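Local coordinates for protein glutamyl-tRNA synthetase (Methanothermobacter thermautotrophicus, PDB 3AII) that probably attaches glutamate to tRNA in two steps, through a glutamyl-adenylate made from ATP, as a non-discriminating enzyme of this class, at residues P103-L109 against M150-L155; V287-R292 against P315-Y320; R402-F406 against N437-E441. Where two conformers were deposited one is given. Numbering follows the deposited sequence.

Contact 1 of 3, residues P103-L109 against M150-L155. With EDO (1,2-ethanediol), chain C.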
loop_
_atom_site.group_PDB
_atom_site.type_symbol
_atom_site.label_atom_id
_atom_site.label_comp_id
_atom_site.label_asym_id
_atom_site.label_seq_id
_atom_site.Cartn_x
_atom_site.Cartn_y
_atom_site.Cartn_z
ATOM N N PRO A 103 0.956 -10.919 -6.434
ATOM C CA PRO A 103 1.275 -10.715 -5.019
ATOM C C PRO A 103 1.203 -12.008 -4.227
ATOM O O PRO A 103 0.517 -12.943 -4.646
ATOM C CB PRO A 103 0.163 -9.770 -4.549
ATOM C CG PRO A 103 -1.024 -10.152 -5.409
ATOM C CD PRO A 103 -0.442 -10.573 -6.752
ATOM N N ASN A 104 1.898 -12.056 -3.094
ATOM C CA ASN A 104 1.701 -13.140 -2.130
ATOM C C ASN A 104 0.589 -12.766 -1.166
ATOM O O ASN A 104 0.393 -11.588 -0.865
ATOM C CB ASN A 104 2.975 -13.393 -1.328
ATOM C CG ASN A 104 4.185 -13.566 -2.206
ATOM O OD1 ASN A 104 4.277 -14.527 -2.970
ATOM N ND2 ASN A 104 5.128 -12.636 -2.104
ATOM N N PRO A 105 -0.138 -13.762 -0.651
ATOM C CA PRO A 105 -1.219 -13.413 0.276
ATOM C C PRO A 105 -0.764 -13.307 1.734
ATOM O O PRO A 105 -1.394 -13.879 2.610
ATOM C CB PRO A 105 -2.185 -14.582 0.110
ATOM C CG PRO A 105 -1.279 -15.750 -0.147
ATOM C CD PRO A 105 -0.094 -15.211 -0.939
ATOM N N SER A 106 0.312 -12.578 1.983
ATOM C CA SER A 106 0.824 -12.404 3.345
ATOM C C SER A 106 0.050 -11.333 4.123
ATOM O O SER A 106 0.239 -11.153 5.331
ATOM C CB SER A 106 2.309 -12.065 3.300
ATOM O OG SER A 106 2.530 -10.901 2.526
ATOM N N GLY A 107 -0.822 -10.623 3.416
ATOM C CA GLY A 107 -1.674 -9.590 3.996
ATOM C C GLY A 107 -2.196 -8.745 2.848
ATOM O O GLY A 107 -2.006 -9.101 1.693
ATOM N N PRO A 108 -2.851 -7.615 3.151
ATOM C CA PRO A 108 -3.374 -6.750 2.086
ATOM C C PRO A 108 -2.257 -5.951 1.419
ATOM O O PRO A 108 -1.120 -5.994 1.893
ATOM C CB PRO A 108 -4.323 -5.822 2.839
ATOM C CG PRO A 108 -3.683 -5.682 4.179
ATOM C CD PRO A 108 -3.087 -7.049 4.488
ATOM N N LEU A 109 -2.571 -5.229 0.343
ATOM C CA LEU A 109 -1.543 -4.514 -0.420
ATOM C C LEU A 109 -0.978 -3.262 0.263
ATOM O O LEU A 109 -1.680 -2.547 0.980
ATOM C CB LEU A 109 -2.083 -4.127 -1.795
ATOM C CG LEU A 109 -2.642 -5.258 -2.654
ATOM C CD1 LEU A 109 -2.988 -4.729 -4.035
ATOM C CD2 LEU A 109 -1.628 -6.414 -2.746
ATOM N N MET A 150 -8.989 -9.648 0.464
ATOM C CA MET A 150 -8.540 -8.263 0.627
ATOM C C MET A 150 -7.816 -7.733 -0.609
ATOM O O MET A 150 -8.003 -6.577 -1.008
ATOM C CB MET A 150 -7.653 -8.089 1.867
ATOM C CG MET A 150 -8.372 -8.267 3.190
ATOM S SD MET A 150 -7.287 -7.846 4.570
ATOM C CE MET A 150 -5.877 -8.896 4.241
ATOM N N ILE A 151 -6.993 -8.582 -1.216
ATOM C CA ILE A 151 -6.202 -8.163 -2.361
ATOM C C ILE A 151 -7.043 -7.691 -3.551
ATOM O O ILE A 151 -6.799 -6.624 -4.091
ATOM C CB ILE A 151 -5.178 -9.254 -2.749
ATOM C CG1 ILE A 151 -4.041 -9.256 -1.718
ATOM C CG2 ILE A 151 -4.639 -9.007 -4.161
ATOM C CD1 ILE A 151 -3.076 -10.436 -1.855
ATOM N N PRO A 152 -8.041 -8.477 -3.966
ATOM C CA PRO A 152 -8.809 -7.941 -5.095
ATOM C C PRO A 152 -9.584 -6.670 -4.739
ATOM O O PRO A 152 -9.757 -5.787 -5.579
ATOM C CB PRO A 152 -9.768 -9.087 -5.456
ATOM C CG PRO A 152 -9.604 -10.122 -4.376
ATOM C CD PRO A 152 -8.291 -9.909 -3.736
ATOM N N ALA A 153 -10.042 -6.567 -3.501
ATOM C CA ALA A 153 -10.727 -5.353 -3.068
ATOM C C ALA A 153 -9.788 -4.135 -3.165
ATOM O O ALA A 153 -10.203 -3.042 -3.586
ATOM C CB ALA A 153 -11.259 -5.526 -1.643
ATOM N N ASP A 154 -8.524 -4.328 -2.779
ATOM C CA ASP A 154 -7.530 -3.253 -2.840
ATOM C C ASP A 154 -7.275 -2.849 -4.282
ATOM O O ASP A 154 -7.114 -1.664 -4.578
ATOM C CB ASP A 154 -6.201 -3.672 -2.200
ATOM C CG ASP A 154 -6.282 -3.832 -0.669
ATOM O OD1 ASP A 154 -7.317 -3.523 -0.036
ATOM O OD2 ASP A 154 -5.284 -4.310 -0.095
ATOM N N LEU A 155 -7.204 -3.836 -5.175
ATOM C CA LEU A 155 -7.021 -3.564 -6.600
ATOM C C LEU A 155 -8.187 -2.757 -7.167
ATOM O O LEU A 155 -7.990 -1.843 -7.966
ATOM C CB LEU A 155 -6.893 -4.872 -7.374
ATOM C CG LEU A 155 -5.538 -5.540 -7.204
ATOM C CD1 LEU A 155 -5.510 -6.898 -7.907
ATOM C CD2 LEU A 155 -4.463 -4.625 -7.769
HETATM C C1 EDO C . -8.188 -0.461 0.038
HETATM O O1 EDO C . -9.107 -1.569 -0.043
HETATM C C2 EDO C . -8.970 0.812 0.341
HETATM O O2 EDO C . -9.614 0.680 1.616
HETATM O O HOH W 1 -4.437 -2.506 1.907
#

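Contact 2 of 3, residues V287-R292 against P315-Y320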
loop_
_atom_site.group_PDB
_atom_site.type_symbol
_atom_site.label_atom_id
_atom_site.label_comp_id
_atom_site.label_asym_id
_atom_site.label_seq_id
_atom_site.Cartn_x
_atom_site.Cartn_y
_atom_site.Cartn_z
ATOM N N VAL A 287 1.862 -15.171 -20.484
ATOM C CA VAL A 287 2.429 -13.855 -20.167
ATOM C C VAL A 287 3.526 -13.498 -21.175
ATOM O O VAL A 287 4.406 -14.325 -21.468
ATOM C CB VAL A 287 3.014 -13.847 -18.754
ATOM C CG1 VAL A 287 3.823 -12.583 -18.505
ATOM C CG2 VAL A 287 1.867 -13.987 -17.748
ATOM N N THR A 288 3.460 -12.287 -21.728
ATOM C CA THR A 288 4.405 -11.870 -22.773
ATOM C C THR A 288 5.467 -10.917 -22.251
ATOM O O THR A 288 6.579 -10.861 -22.781
ATOM C CB THR A 288 3.675 -11.175 -23.937
ATOM O OG1 THR A 288 2.993 -10.005 -23.447
ATOM C CG2 THR A 288 2.671 -12.123 -24.573
ATOM N N HIS A 289 5.122 -10.170 -21.206
ATOM C CA HIS A 289 6.001 -9.163 -20.633
ATOM C C HIS A 289 5.904 -9.241 -19.133
ATOM O O HIS A 289 4.809 -9.152 -18.560
ATOM C CB HIS A 289 5.603 -7.773 -21.111
ATOM C CG HIS A 289 5.789 -7.568 -22.581
ATOM N ND1 HIS A 289 4.881 -8.014 -23.515
ATOM C CD2 HIS A 289 6.784 -6.971 -23.281
ATOM C CE1 HIS A 289 5.310 -7.708 -24.726
ATOM N NE2 HIS A 289 6.460 -7.066 -24.611
ATOM N N VAL A 290 7.053 -9.431 -18.504
ATOM C CA VAL A 290 7.153 -9.483 -17.061
ATOM C C VAL A 290 7.718 -8.168 -16.532
ATOM O O VAL A 290 8.868 -7.822 -16.799
ATOM C CB VAL A 290 8.044 -10.655 -16.618
ATOM C CG1 VAL A 290 8.352 -10.555 -15.127
ATOM C CG2 VAL A 290 7.389 -11.992 -16.979
ATOM N N LEU A 291 6.894 -7.440 -15.780
ATOM C CA LEU A 291 7.241 -6.110 -15.308
ATOM C C LEU A 291 7.153 -6.082 -13.793
ATOM O O LEU A 291 6.062 -6.179 -13.232
ATOM C CB LEU A 291 6.268 -5.089 -15.899
ATOM C CG LEU A 291 6.429 -3.620 -15.524
ATOM C CD1 LEU A 291 7.826 -3.149 -15.887
ATOM C CD2 LEU A 291 5.368 -2.789 -16.230
ATOM N N ARG A 292 8.299 -5.963 -13.129
ATOM C CA ARG A 292 8.322 -5.867 -11.670
ATOM C C ARG A 292 9.487 -5.009 -11.170
ATOM O O ARG A 292 10.397 -4.682 -11.932
ATOM C CB ARG A 292 8.398 -7.263 -11.046
ATOM C CG ARG A 292 9.724 -7.968 -11.303
ATOM C CD ARG A 292 9.652 -9.447 -10.968
ATOM N NE ARG A 292 10.404 -10.263 -11.920
ATOM C CZ ARG A 292 11.670 -10.641 -11.760
ATOM N NH1 ARG A 292 12.344 -10.275 -10.676
ATOM N NH2 ARG A 292 12.263 -11.385 -12.685
ATOM N N PRO A 315 9.295 -14.804 -21.688
ATOM C CA PRO A 315 8.683 -13.488 -21.923
ATOM C C PRO A 315 9.733 -12.381 -21.907
ATOM O O PRO A 315 10.844 -12.586 -21.416
ATOM C CB PRO A 315 7.742 -13.332 -20.726
ATOM C CG PRO A 315 8.381 -14.149 -19.639
ATOM C CD PRO A 315 9.053 -15.307 -20.322
ATOM N N GLU A 316 9.397 -11.210 -22.442
ATOM C CA GLU A 316 10.250 -10.051 -22.235
ATOM C C GLU A 316 10.329 -9.767 -20.740
ATOM O O GLU A 316 9.334 -9.891 -20.026
ATOM C CB GLU A 316 9.716 -8.830 -22.990
ATOM C CG GLU A 316 9.705 -9.012 -24.501
ATOM C CD GLU A 316 11.104 -9.084 -25.094
ATOM O OE1 GLU A 316 12.027 -8.460 -24.526
ATOM O OE2 GLU A 316 11.275 -9.756 -26.132
ATOM N N PHE A 317 11.520 -9.418 -20.263
ATOM C CA PHE A 317 11.719 -9.090 -18.853
ATOM C C PHE A 317 12.068 -7.618 -18.704
ATOM O O PHE A 317 13.035 -7.140 -19.292
ATOM C CB PHE A 317 12.830 -9.948 -18.237
ATOM C CG PHE A 317 12.414 -11.361 -17.924
ATOM C CD1 PHE A 317 11.780 -11.664 -16.727
ATOM C CD2 PHE A 317 12.672 -12.392 -18.822
ATOM C CE1 PHE A 317 11.401 -12.966 -16.436
ATOM C CE2 PHE A 317 12.302 -13.691 -18.535
ATOM C CZ PHE A 317 11.664 -13.982 -17.339
ATOM N N ILE A 318 11.273 -6.902 -17.914
ATOM C CA ILE A 318 11.487 -5.477 -17.700
ATOM C C ILE A 318 11.539 -5.176 -16.208
ATOM O O ILE A 318 10.546 -5.330 -15.498
ATOM C CB ILE A 318 10.387 -4.649 -18.376
ATOM C CG1 ILE A 318 10.339 -4.983 -19.869
ATOM C CG2 ILE A 318 10.630 -3.160 -18.159
ATOM C CD1 ILE A 318 9.065 -4.575 -20.552
ATOM N N HIS A 319 12.712 -4.766 -15.737
ATOM C CA HIS A 319 12.939 -4.547 -14.314
ATOM C C HIS A 319 13.143 -3.060 -14.038
ATOM O O HIS A 319 13.916 -2.394 -14.726
ATOM C CB HIS A 319 14.168 -5.327 -13.845
ATOM C CG HIS A 319 13.932 -6.795 -13.681
ATOM N ND1 HIS A 319 13.610 -7.624 -14.735
ATOM C CD2 HIS A 319 13.989 -7.590 -12.584
ATOM C CE1 HIS A 319 13.468 -8.861 -14.295
ATOM N NE2 HIS A 319 13.695 -8.868 -12.993
ATOM N N TYR A 320 12.444 -2.543 -13.035
ATOM C CA TYR A 320 12.575 -1.130 -12.697
ATOM C C TYR A 320 13.135 -0.928 -11.292
ATOM O O TYR A 320 13.079 -1.827 -10.447
ATOM C CB TYR A 320 11.239 -0.403 -12.868
ATOM C CG TYR A 320 10.083 -1.022 -12.118
ATOM C CD1 TYR A 320 9.101 -1.742 -12.791
ATOM C CD2 TYR A 320 9.966 -0.883 -10.742
ATOM C CE1 TYR A 320 8.032 -2.300 -12.111
ATOM C CE2 TYR A 320 8.906 -1.444 -10.051
ATOM C CZ TYR A 320 7.943 -2.151 -10.743
ATOM O OH TYR A 320 6.887 -2.707 -10.064
#

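Contact 3 of 3, residues R402-F406 against N437-E441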
loop_
_atom_site.group_PDB
_atom_site.type_symbol
_atom_site.label_atom_id
_atom_site.label_comp_id
_atom_site.label_asym_id
_atom_site.label_seq_id
_atom_site.Cartn_x
_atom_site.Cartn_y
_atom_site.Cartn_z
ATOM N N ARG A 402 -14.551 20.408 1.675
ATOM C CA ARG A 402 -15.276 21.424 2.444
ATOM C C ARG A 402 -14.425 21.890 3.622
ATOM O O ARG A 402 -13.720 21.084 4.236
ATOM C CB ARG A 402 -16.609 20.865 2.964
ATOM C CG ARG A 402 -17.550 20.427 1.850
ATOM C CD ARG A 402 -18.728 19.609 2.389
ATOM N NE ARG A 402 -19.731 20.432 3.057
ATOM C CZ ARG A 402 -20.836 20.894 2.474
ATOM N NH1 ARG A 402 -21.690 21.639 3.162
ATOM N NH2 ARG A 402 -21.086 20.613 1.198
ATOM N N ARG A 403 -14.520 23.175 3.929
ATOM C CA ARG A 403 -13.697 23.785 4.972
ATOM C C ARG A 403 -14.446 23.986 6.282
ATOM O O ARG A 403 -15.565 24.502 6.297
ATOM C CB ARG A 403 -13.165 25.139 4.504
ATOM C CG ARG A 403 -12.221 25.064 3.309
ATOM C CD ARG A 403 -11.636 26.445 3.024
ATOM N NE ARG A 403 -12.650 27.490 3.023
ATOM C CZ ARG A 403 -12.373 28.785 2.884
ATOM N NH1 ARG A 403 -11.114 29.167 2.732
ATOM N NH2 ARG A 403 -13.336 29.693 2.902
ATOM N N TYR A 404 -13.800 23.606 7.389
ATOM C CA TYR A 404 -14.339 23.846 8.728
ATOM C C TYR A 404 -13.231 24.289 9.683
ATOM O O TYR A 404 -12.054 23.978 9.457
ATOM C CB TYR A 404 -14.985 22.567 9.275
ATOM C CG TYR A 404 -16.104 22.044 8.398
ATOM C CD1 TYR A 404 -17.406 22.503 8.562
ATOM C CD2 TYR A 404 -15.843 21.145 7.374
ATOM C CE1 TYR A 404 -18.434 22.042 7.744
ATOM C CE2 TYR A 404 -16.860 20.684 6.551
ATOM C CZ TYR A 404 -18.148 21.131 6.749
ATOM O OH TYR A 404 -19.144 20.669 5.911
ATOM N N PHE A 405 -13.618 24.968 10.764
ATOM C CA PHE A 405 -12.686 25.320 11.847
ATOM C C PHE A 405 -12.734 24.249 12.939
ATOM O O PHE A 405 -13.775 24.072 13.584
ATOM C CB PHE A 405 -13.062 26.667 12.483
ATOM C CG PHE A 405 -12.775 27.874 11.619
ATOM C CD1 PHE A 405 -11.798 27.833 10.630
ATOM C CD2 PHE A 405 -13.469 29.060 11.826
ATOM C CE1 PHE A 405 -11.536 28.963 9.838
ATOM C CE2 PHE A 405 -13.204 30.186 11.040
ATOM C CZ PHE A 405 -12.232 30.135 10.063
ATOM N N PHE A 406 -11.613 23.556 13.138
ATOM C CA PHE A 406 -11.423 22.629 14.247
ATOM C C PHE A 406 -10.315 23.201 15.111
ATOM O O PHE A 406 -9.205 23.401 14.638
ATOM C CB PHE A 406 -11.024 21.241 13.718
ATOM C CG PHE A 406 -10.468 20.300 14.779
ATOM C CD1 PHE A 406 -11.304 19.738 15.732
ATOM C CD2 PHE A 406 -9.118 19.969 14.788
ATOM C CE1 PHE A 406 -10.803 18.868 16.703
ATOM C CE2 PHE A 406 -8.602 19.093 15.746
ATOM C CZ PHE A 406 -9.441 18.545 16.702
ATOM N N ASN A 437 -22.161 29.306 2.281
ATOM C CA ASN A 437 -21.274 29.821 3.326
ATOM C C ASN A 437 -21.656 29.287 4.693
ATOM O O ASN A 437 -22.842 29.191 5.014
ATOM C CB ASN A 437 -21.342 31.342 3.378
ATOM C CG ASN A 437 -20.769 31.998 2.142
ATOM O OD1 ASN A 437 -20.020 31.387 1.402
ATOM N ND2 ASN A 437 -21.125 33.267 1.922
ATOM N N ARG A 438 -20.652 28.963 5.509
ATOM C CA ARG A 438 -20.912 28.778 6.939
ATOM C C ARG A 438 -21.247 30.118 7.580
ATOM O O ARG A 438 -20.744 31.162 7.162
ATOM C CB ARG A 438 -19.687 28.186 7.649
ATOM C CG ARG A 438 -19.161 26.892 7.079
ATOM C CD ARG A 438 -17.739 27.053 6.550
ATOM N NE ARG A 438 -16.787 27.257 7.651
ATOM C CZ ARG A 438 -15.508 27.557 7.468
ATOM N NH1 ARG A 438 -14.701 27.681 8.513
ATOM N NH2 ARG A 438 -15.041 27.741 6.241
ATOM N N VAL A 439 -22.108 30.090 8.595
ATOM C CA VAL A 439 -22.454 31.277 9.358
ATOM C C VAL A 439 -22.079 30.998 10.782
ATOM O O VAL A 439 -22.579 30.053 11.398
ATOM C CB VAL A 439 -23.951 31.605 9.268
ATOM C CG1 VAL A 439 -24.269 32.887 10.029
ATOM C CG2 VAL A 439 -24.343 31.732 7.796
ATOM N N LEU A 440 -21.166 31.807 11.289
ATOM C CA LEU A 440 -20.665 31.653 12.648
ATOM C C LEU A 440 -21.106 32.850 13.458
ATOM O O LEU A 440 -20.868 33.992 13.066
ATOM C CB LEU A 440 -19.145 31.597 12.644
ATOM C CG LEU A 440 -18.537 30.437 11.855
ATOM C CD1 LEU A 440 -17.034 30.390 12.009
ATOM C CD2 LEU A 440 -19.137 29.142 12.331
ATOM N N GLU A 441 -21.750 32.585 14.586
ATOM C CA GLU A 441 -22.281 33.648 15.412
ATOM C C GLU A 441 -21.359 33.902 16.608
ATOM O O GLU A 441 -21.324 33.118 17.557
ATOM C CB GLU A 441 -23.687 33.292 15.896
ATOM C CG GLU A 441 -24.683 32.980 14.787
ATOM C CD GLU A 441 -25.292 34.217 14.153
ATOM O OE1 GLU A 441 -24.875 35.357 14.500
ATOM O OE2 GLU A 441 -26.206 34.041 13.309
#

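Contact 1 of 3, residues P103-L109 against M150-L155
The irregular backbone of P103-L109 arches over one side of the helical segment M150-L155, coming closest at P108 and I151, whose CA atoms lie 5.5 Å apart. At P105 the loop bends through an inverse gamma turn. It follows strand 98-101 and precedes helix 111-126, and it carries most of the predicted 'HIGH' motif, one of the two signature motifs of class I synthetases, with their Rossmann-type catalytic domain. In relatives this motif belongs to the ATP site; here the loop packs against helix 147-158. I151 fills the arch: its CD1 lies 3.8 Å from N104 O and 3.9 Å from G107 O, while its CG2 meets P103 CG at 4.0 Å and its CG1 meets L109 CD2 at 3.9 Å. One turn on, L155 CD2 touches L109 CD1 at 4.0 Å, and F101 adjoins both leucines. At the start of the segment, M150 CE presses on P108 CD at 3.4 Å. The polar tie is D154, whose OD2 accepts a hydrogen bond from L109 N (2.9 Å), so a buried backbone donor is met by a carboxylate that also forms a salt bridge with R356. A water completes this link, donating both to L109 O at 2.9 Å and to D154 OD2 at 2.8 Å.

Contact 2 of 3, residues V287-R292 against P315-Y320
Parallel strands satisfy each other's backbone through alternate residues, and V290 is the clear case here: its N donates to E316 O (2.8 Å), and its O accepts from I318 N (2.8 Å). The series is extended at both ends, by E316 N to T288 O at 2.9 Å, by a weak bond from R292 N to I318 O at 3.3 Å, and by Y320 N to R292 O at 3.2 Å. L291 O faces elsewhere and takes a hydrogen bond from N120 ND2. The imidazole of H289 is held at both nitrogens, ND1 being 2.7 Å from T288 OG1 while NE2 bonds to A91 O; T288 OG1 also receives V98 N. With helix 299-310 between them, strands 289-291 and 316-318 form a beta-alpha-beta crossover of the catalytic domain, their short axes 4.7 Å apart and 15° from parallel. On the face bearing V290 and F317, V290 CG2 meets P315 CG at 3.6 Å, and P315 and F317 touch that connecting helix. The face bearing L291 and I318 joins them through L291 CD1 and I318 CG2, 3.6 Å apart; L291 CD1 also reaches the ring edge of Y320 at CD1, 3.6 Å away. R292 NH2 sits 2.9 Å from H319 NE2, but the angle is too poor for a hydrogen bond, as H319 NE2 lies over the guanidinium face.

Contact 3 of 3, residues R402-F406 against N437-E441
Two strands may meet without sharing a single hydrogen bond of any kind. That is the case here: the nearest CA atoms, those of Y404 and R438, are 8.4 Å apart, and side chains of the second segment, chiefly R438, reach the backbone and side chains of the first. R402-F406 lies on a strand of one beta barrel in the anticodon-binding region, whereas N437-E441 belongs to the two-stranded antiparallel sheet 422-427/437-442. R438 makes a cation-pi interaction with F405. The guanidinium carbon CZ of R438 stands 4.7 Å from the centroid of the F405 ring and only 4° off the ring normal; NH1 of R438 leads, at 3.6 Å from F405 CD1, so the planar group approaches the aromatic face edge-on. One face of the guanidinium lies against backbone, with R438 CZ 3.3 Å from R403 O, a close approach whose geometry does not make a hydrogen bond. The apolar part is small: F405 CD2 meets L440 CD1 at 3.8 Å, and W493 of the neighbouring barrel adjoins both residues. Charge needs more care, because R403 NE comes within 4.0 Å of R438 NH2. Salt bridges to E517 and E532 balance R438, and P427 O accepts hydrogen bonds from R403 and R438. Within the first segment, R402 NE donates to Y404 OH at 2.9 Å, and E522 binds both side chains. R438 is thus a buried cation set between the F405 ring face and the R403 backbone, its charge balanced by carboxylates from outside the pair.

Overall arrangement
Followed from the N terminus, the three contacts come in series, none nested in or crossing another. Contact 1 closes an excursion of 40 residues that takes in helix 111-126 and strand 130-135, and joins the segment before helix 111-126 to helix 147-158. Contact 2 closes a shorter loop spanned largely by helix 299-310. Both belong to the catalytic domain, with centres about 21 Å apart; helix 111-126, which begins just beyond the first segment of contact 1, packs against contact 2. Contact 3 closes a helix-free excursion of 30 residues and ties strand 402-408 of one barrel to the two-stranded sheet 422-427/437-442, its centre about 39 Å from that of contact 1 and 52 Å from that of contact 2.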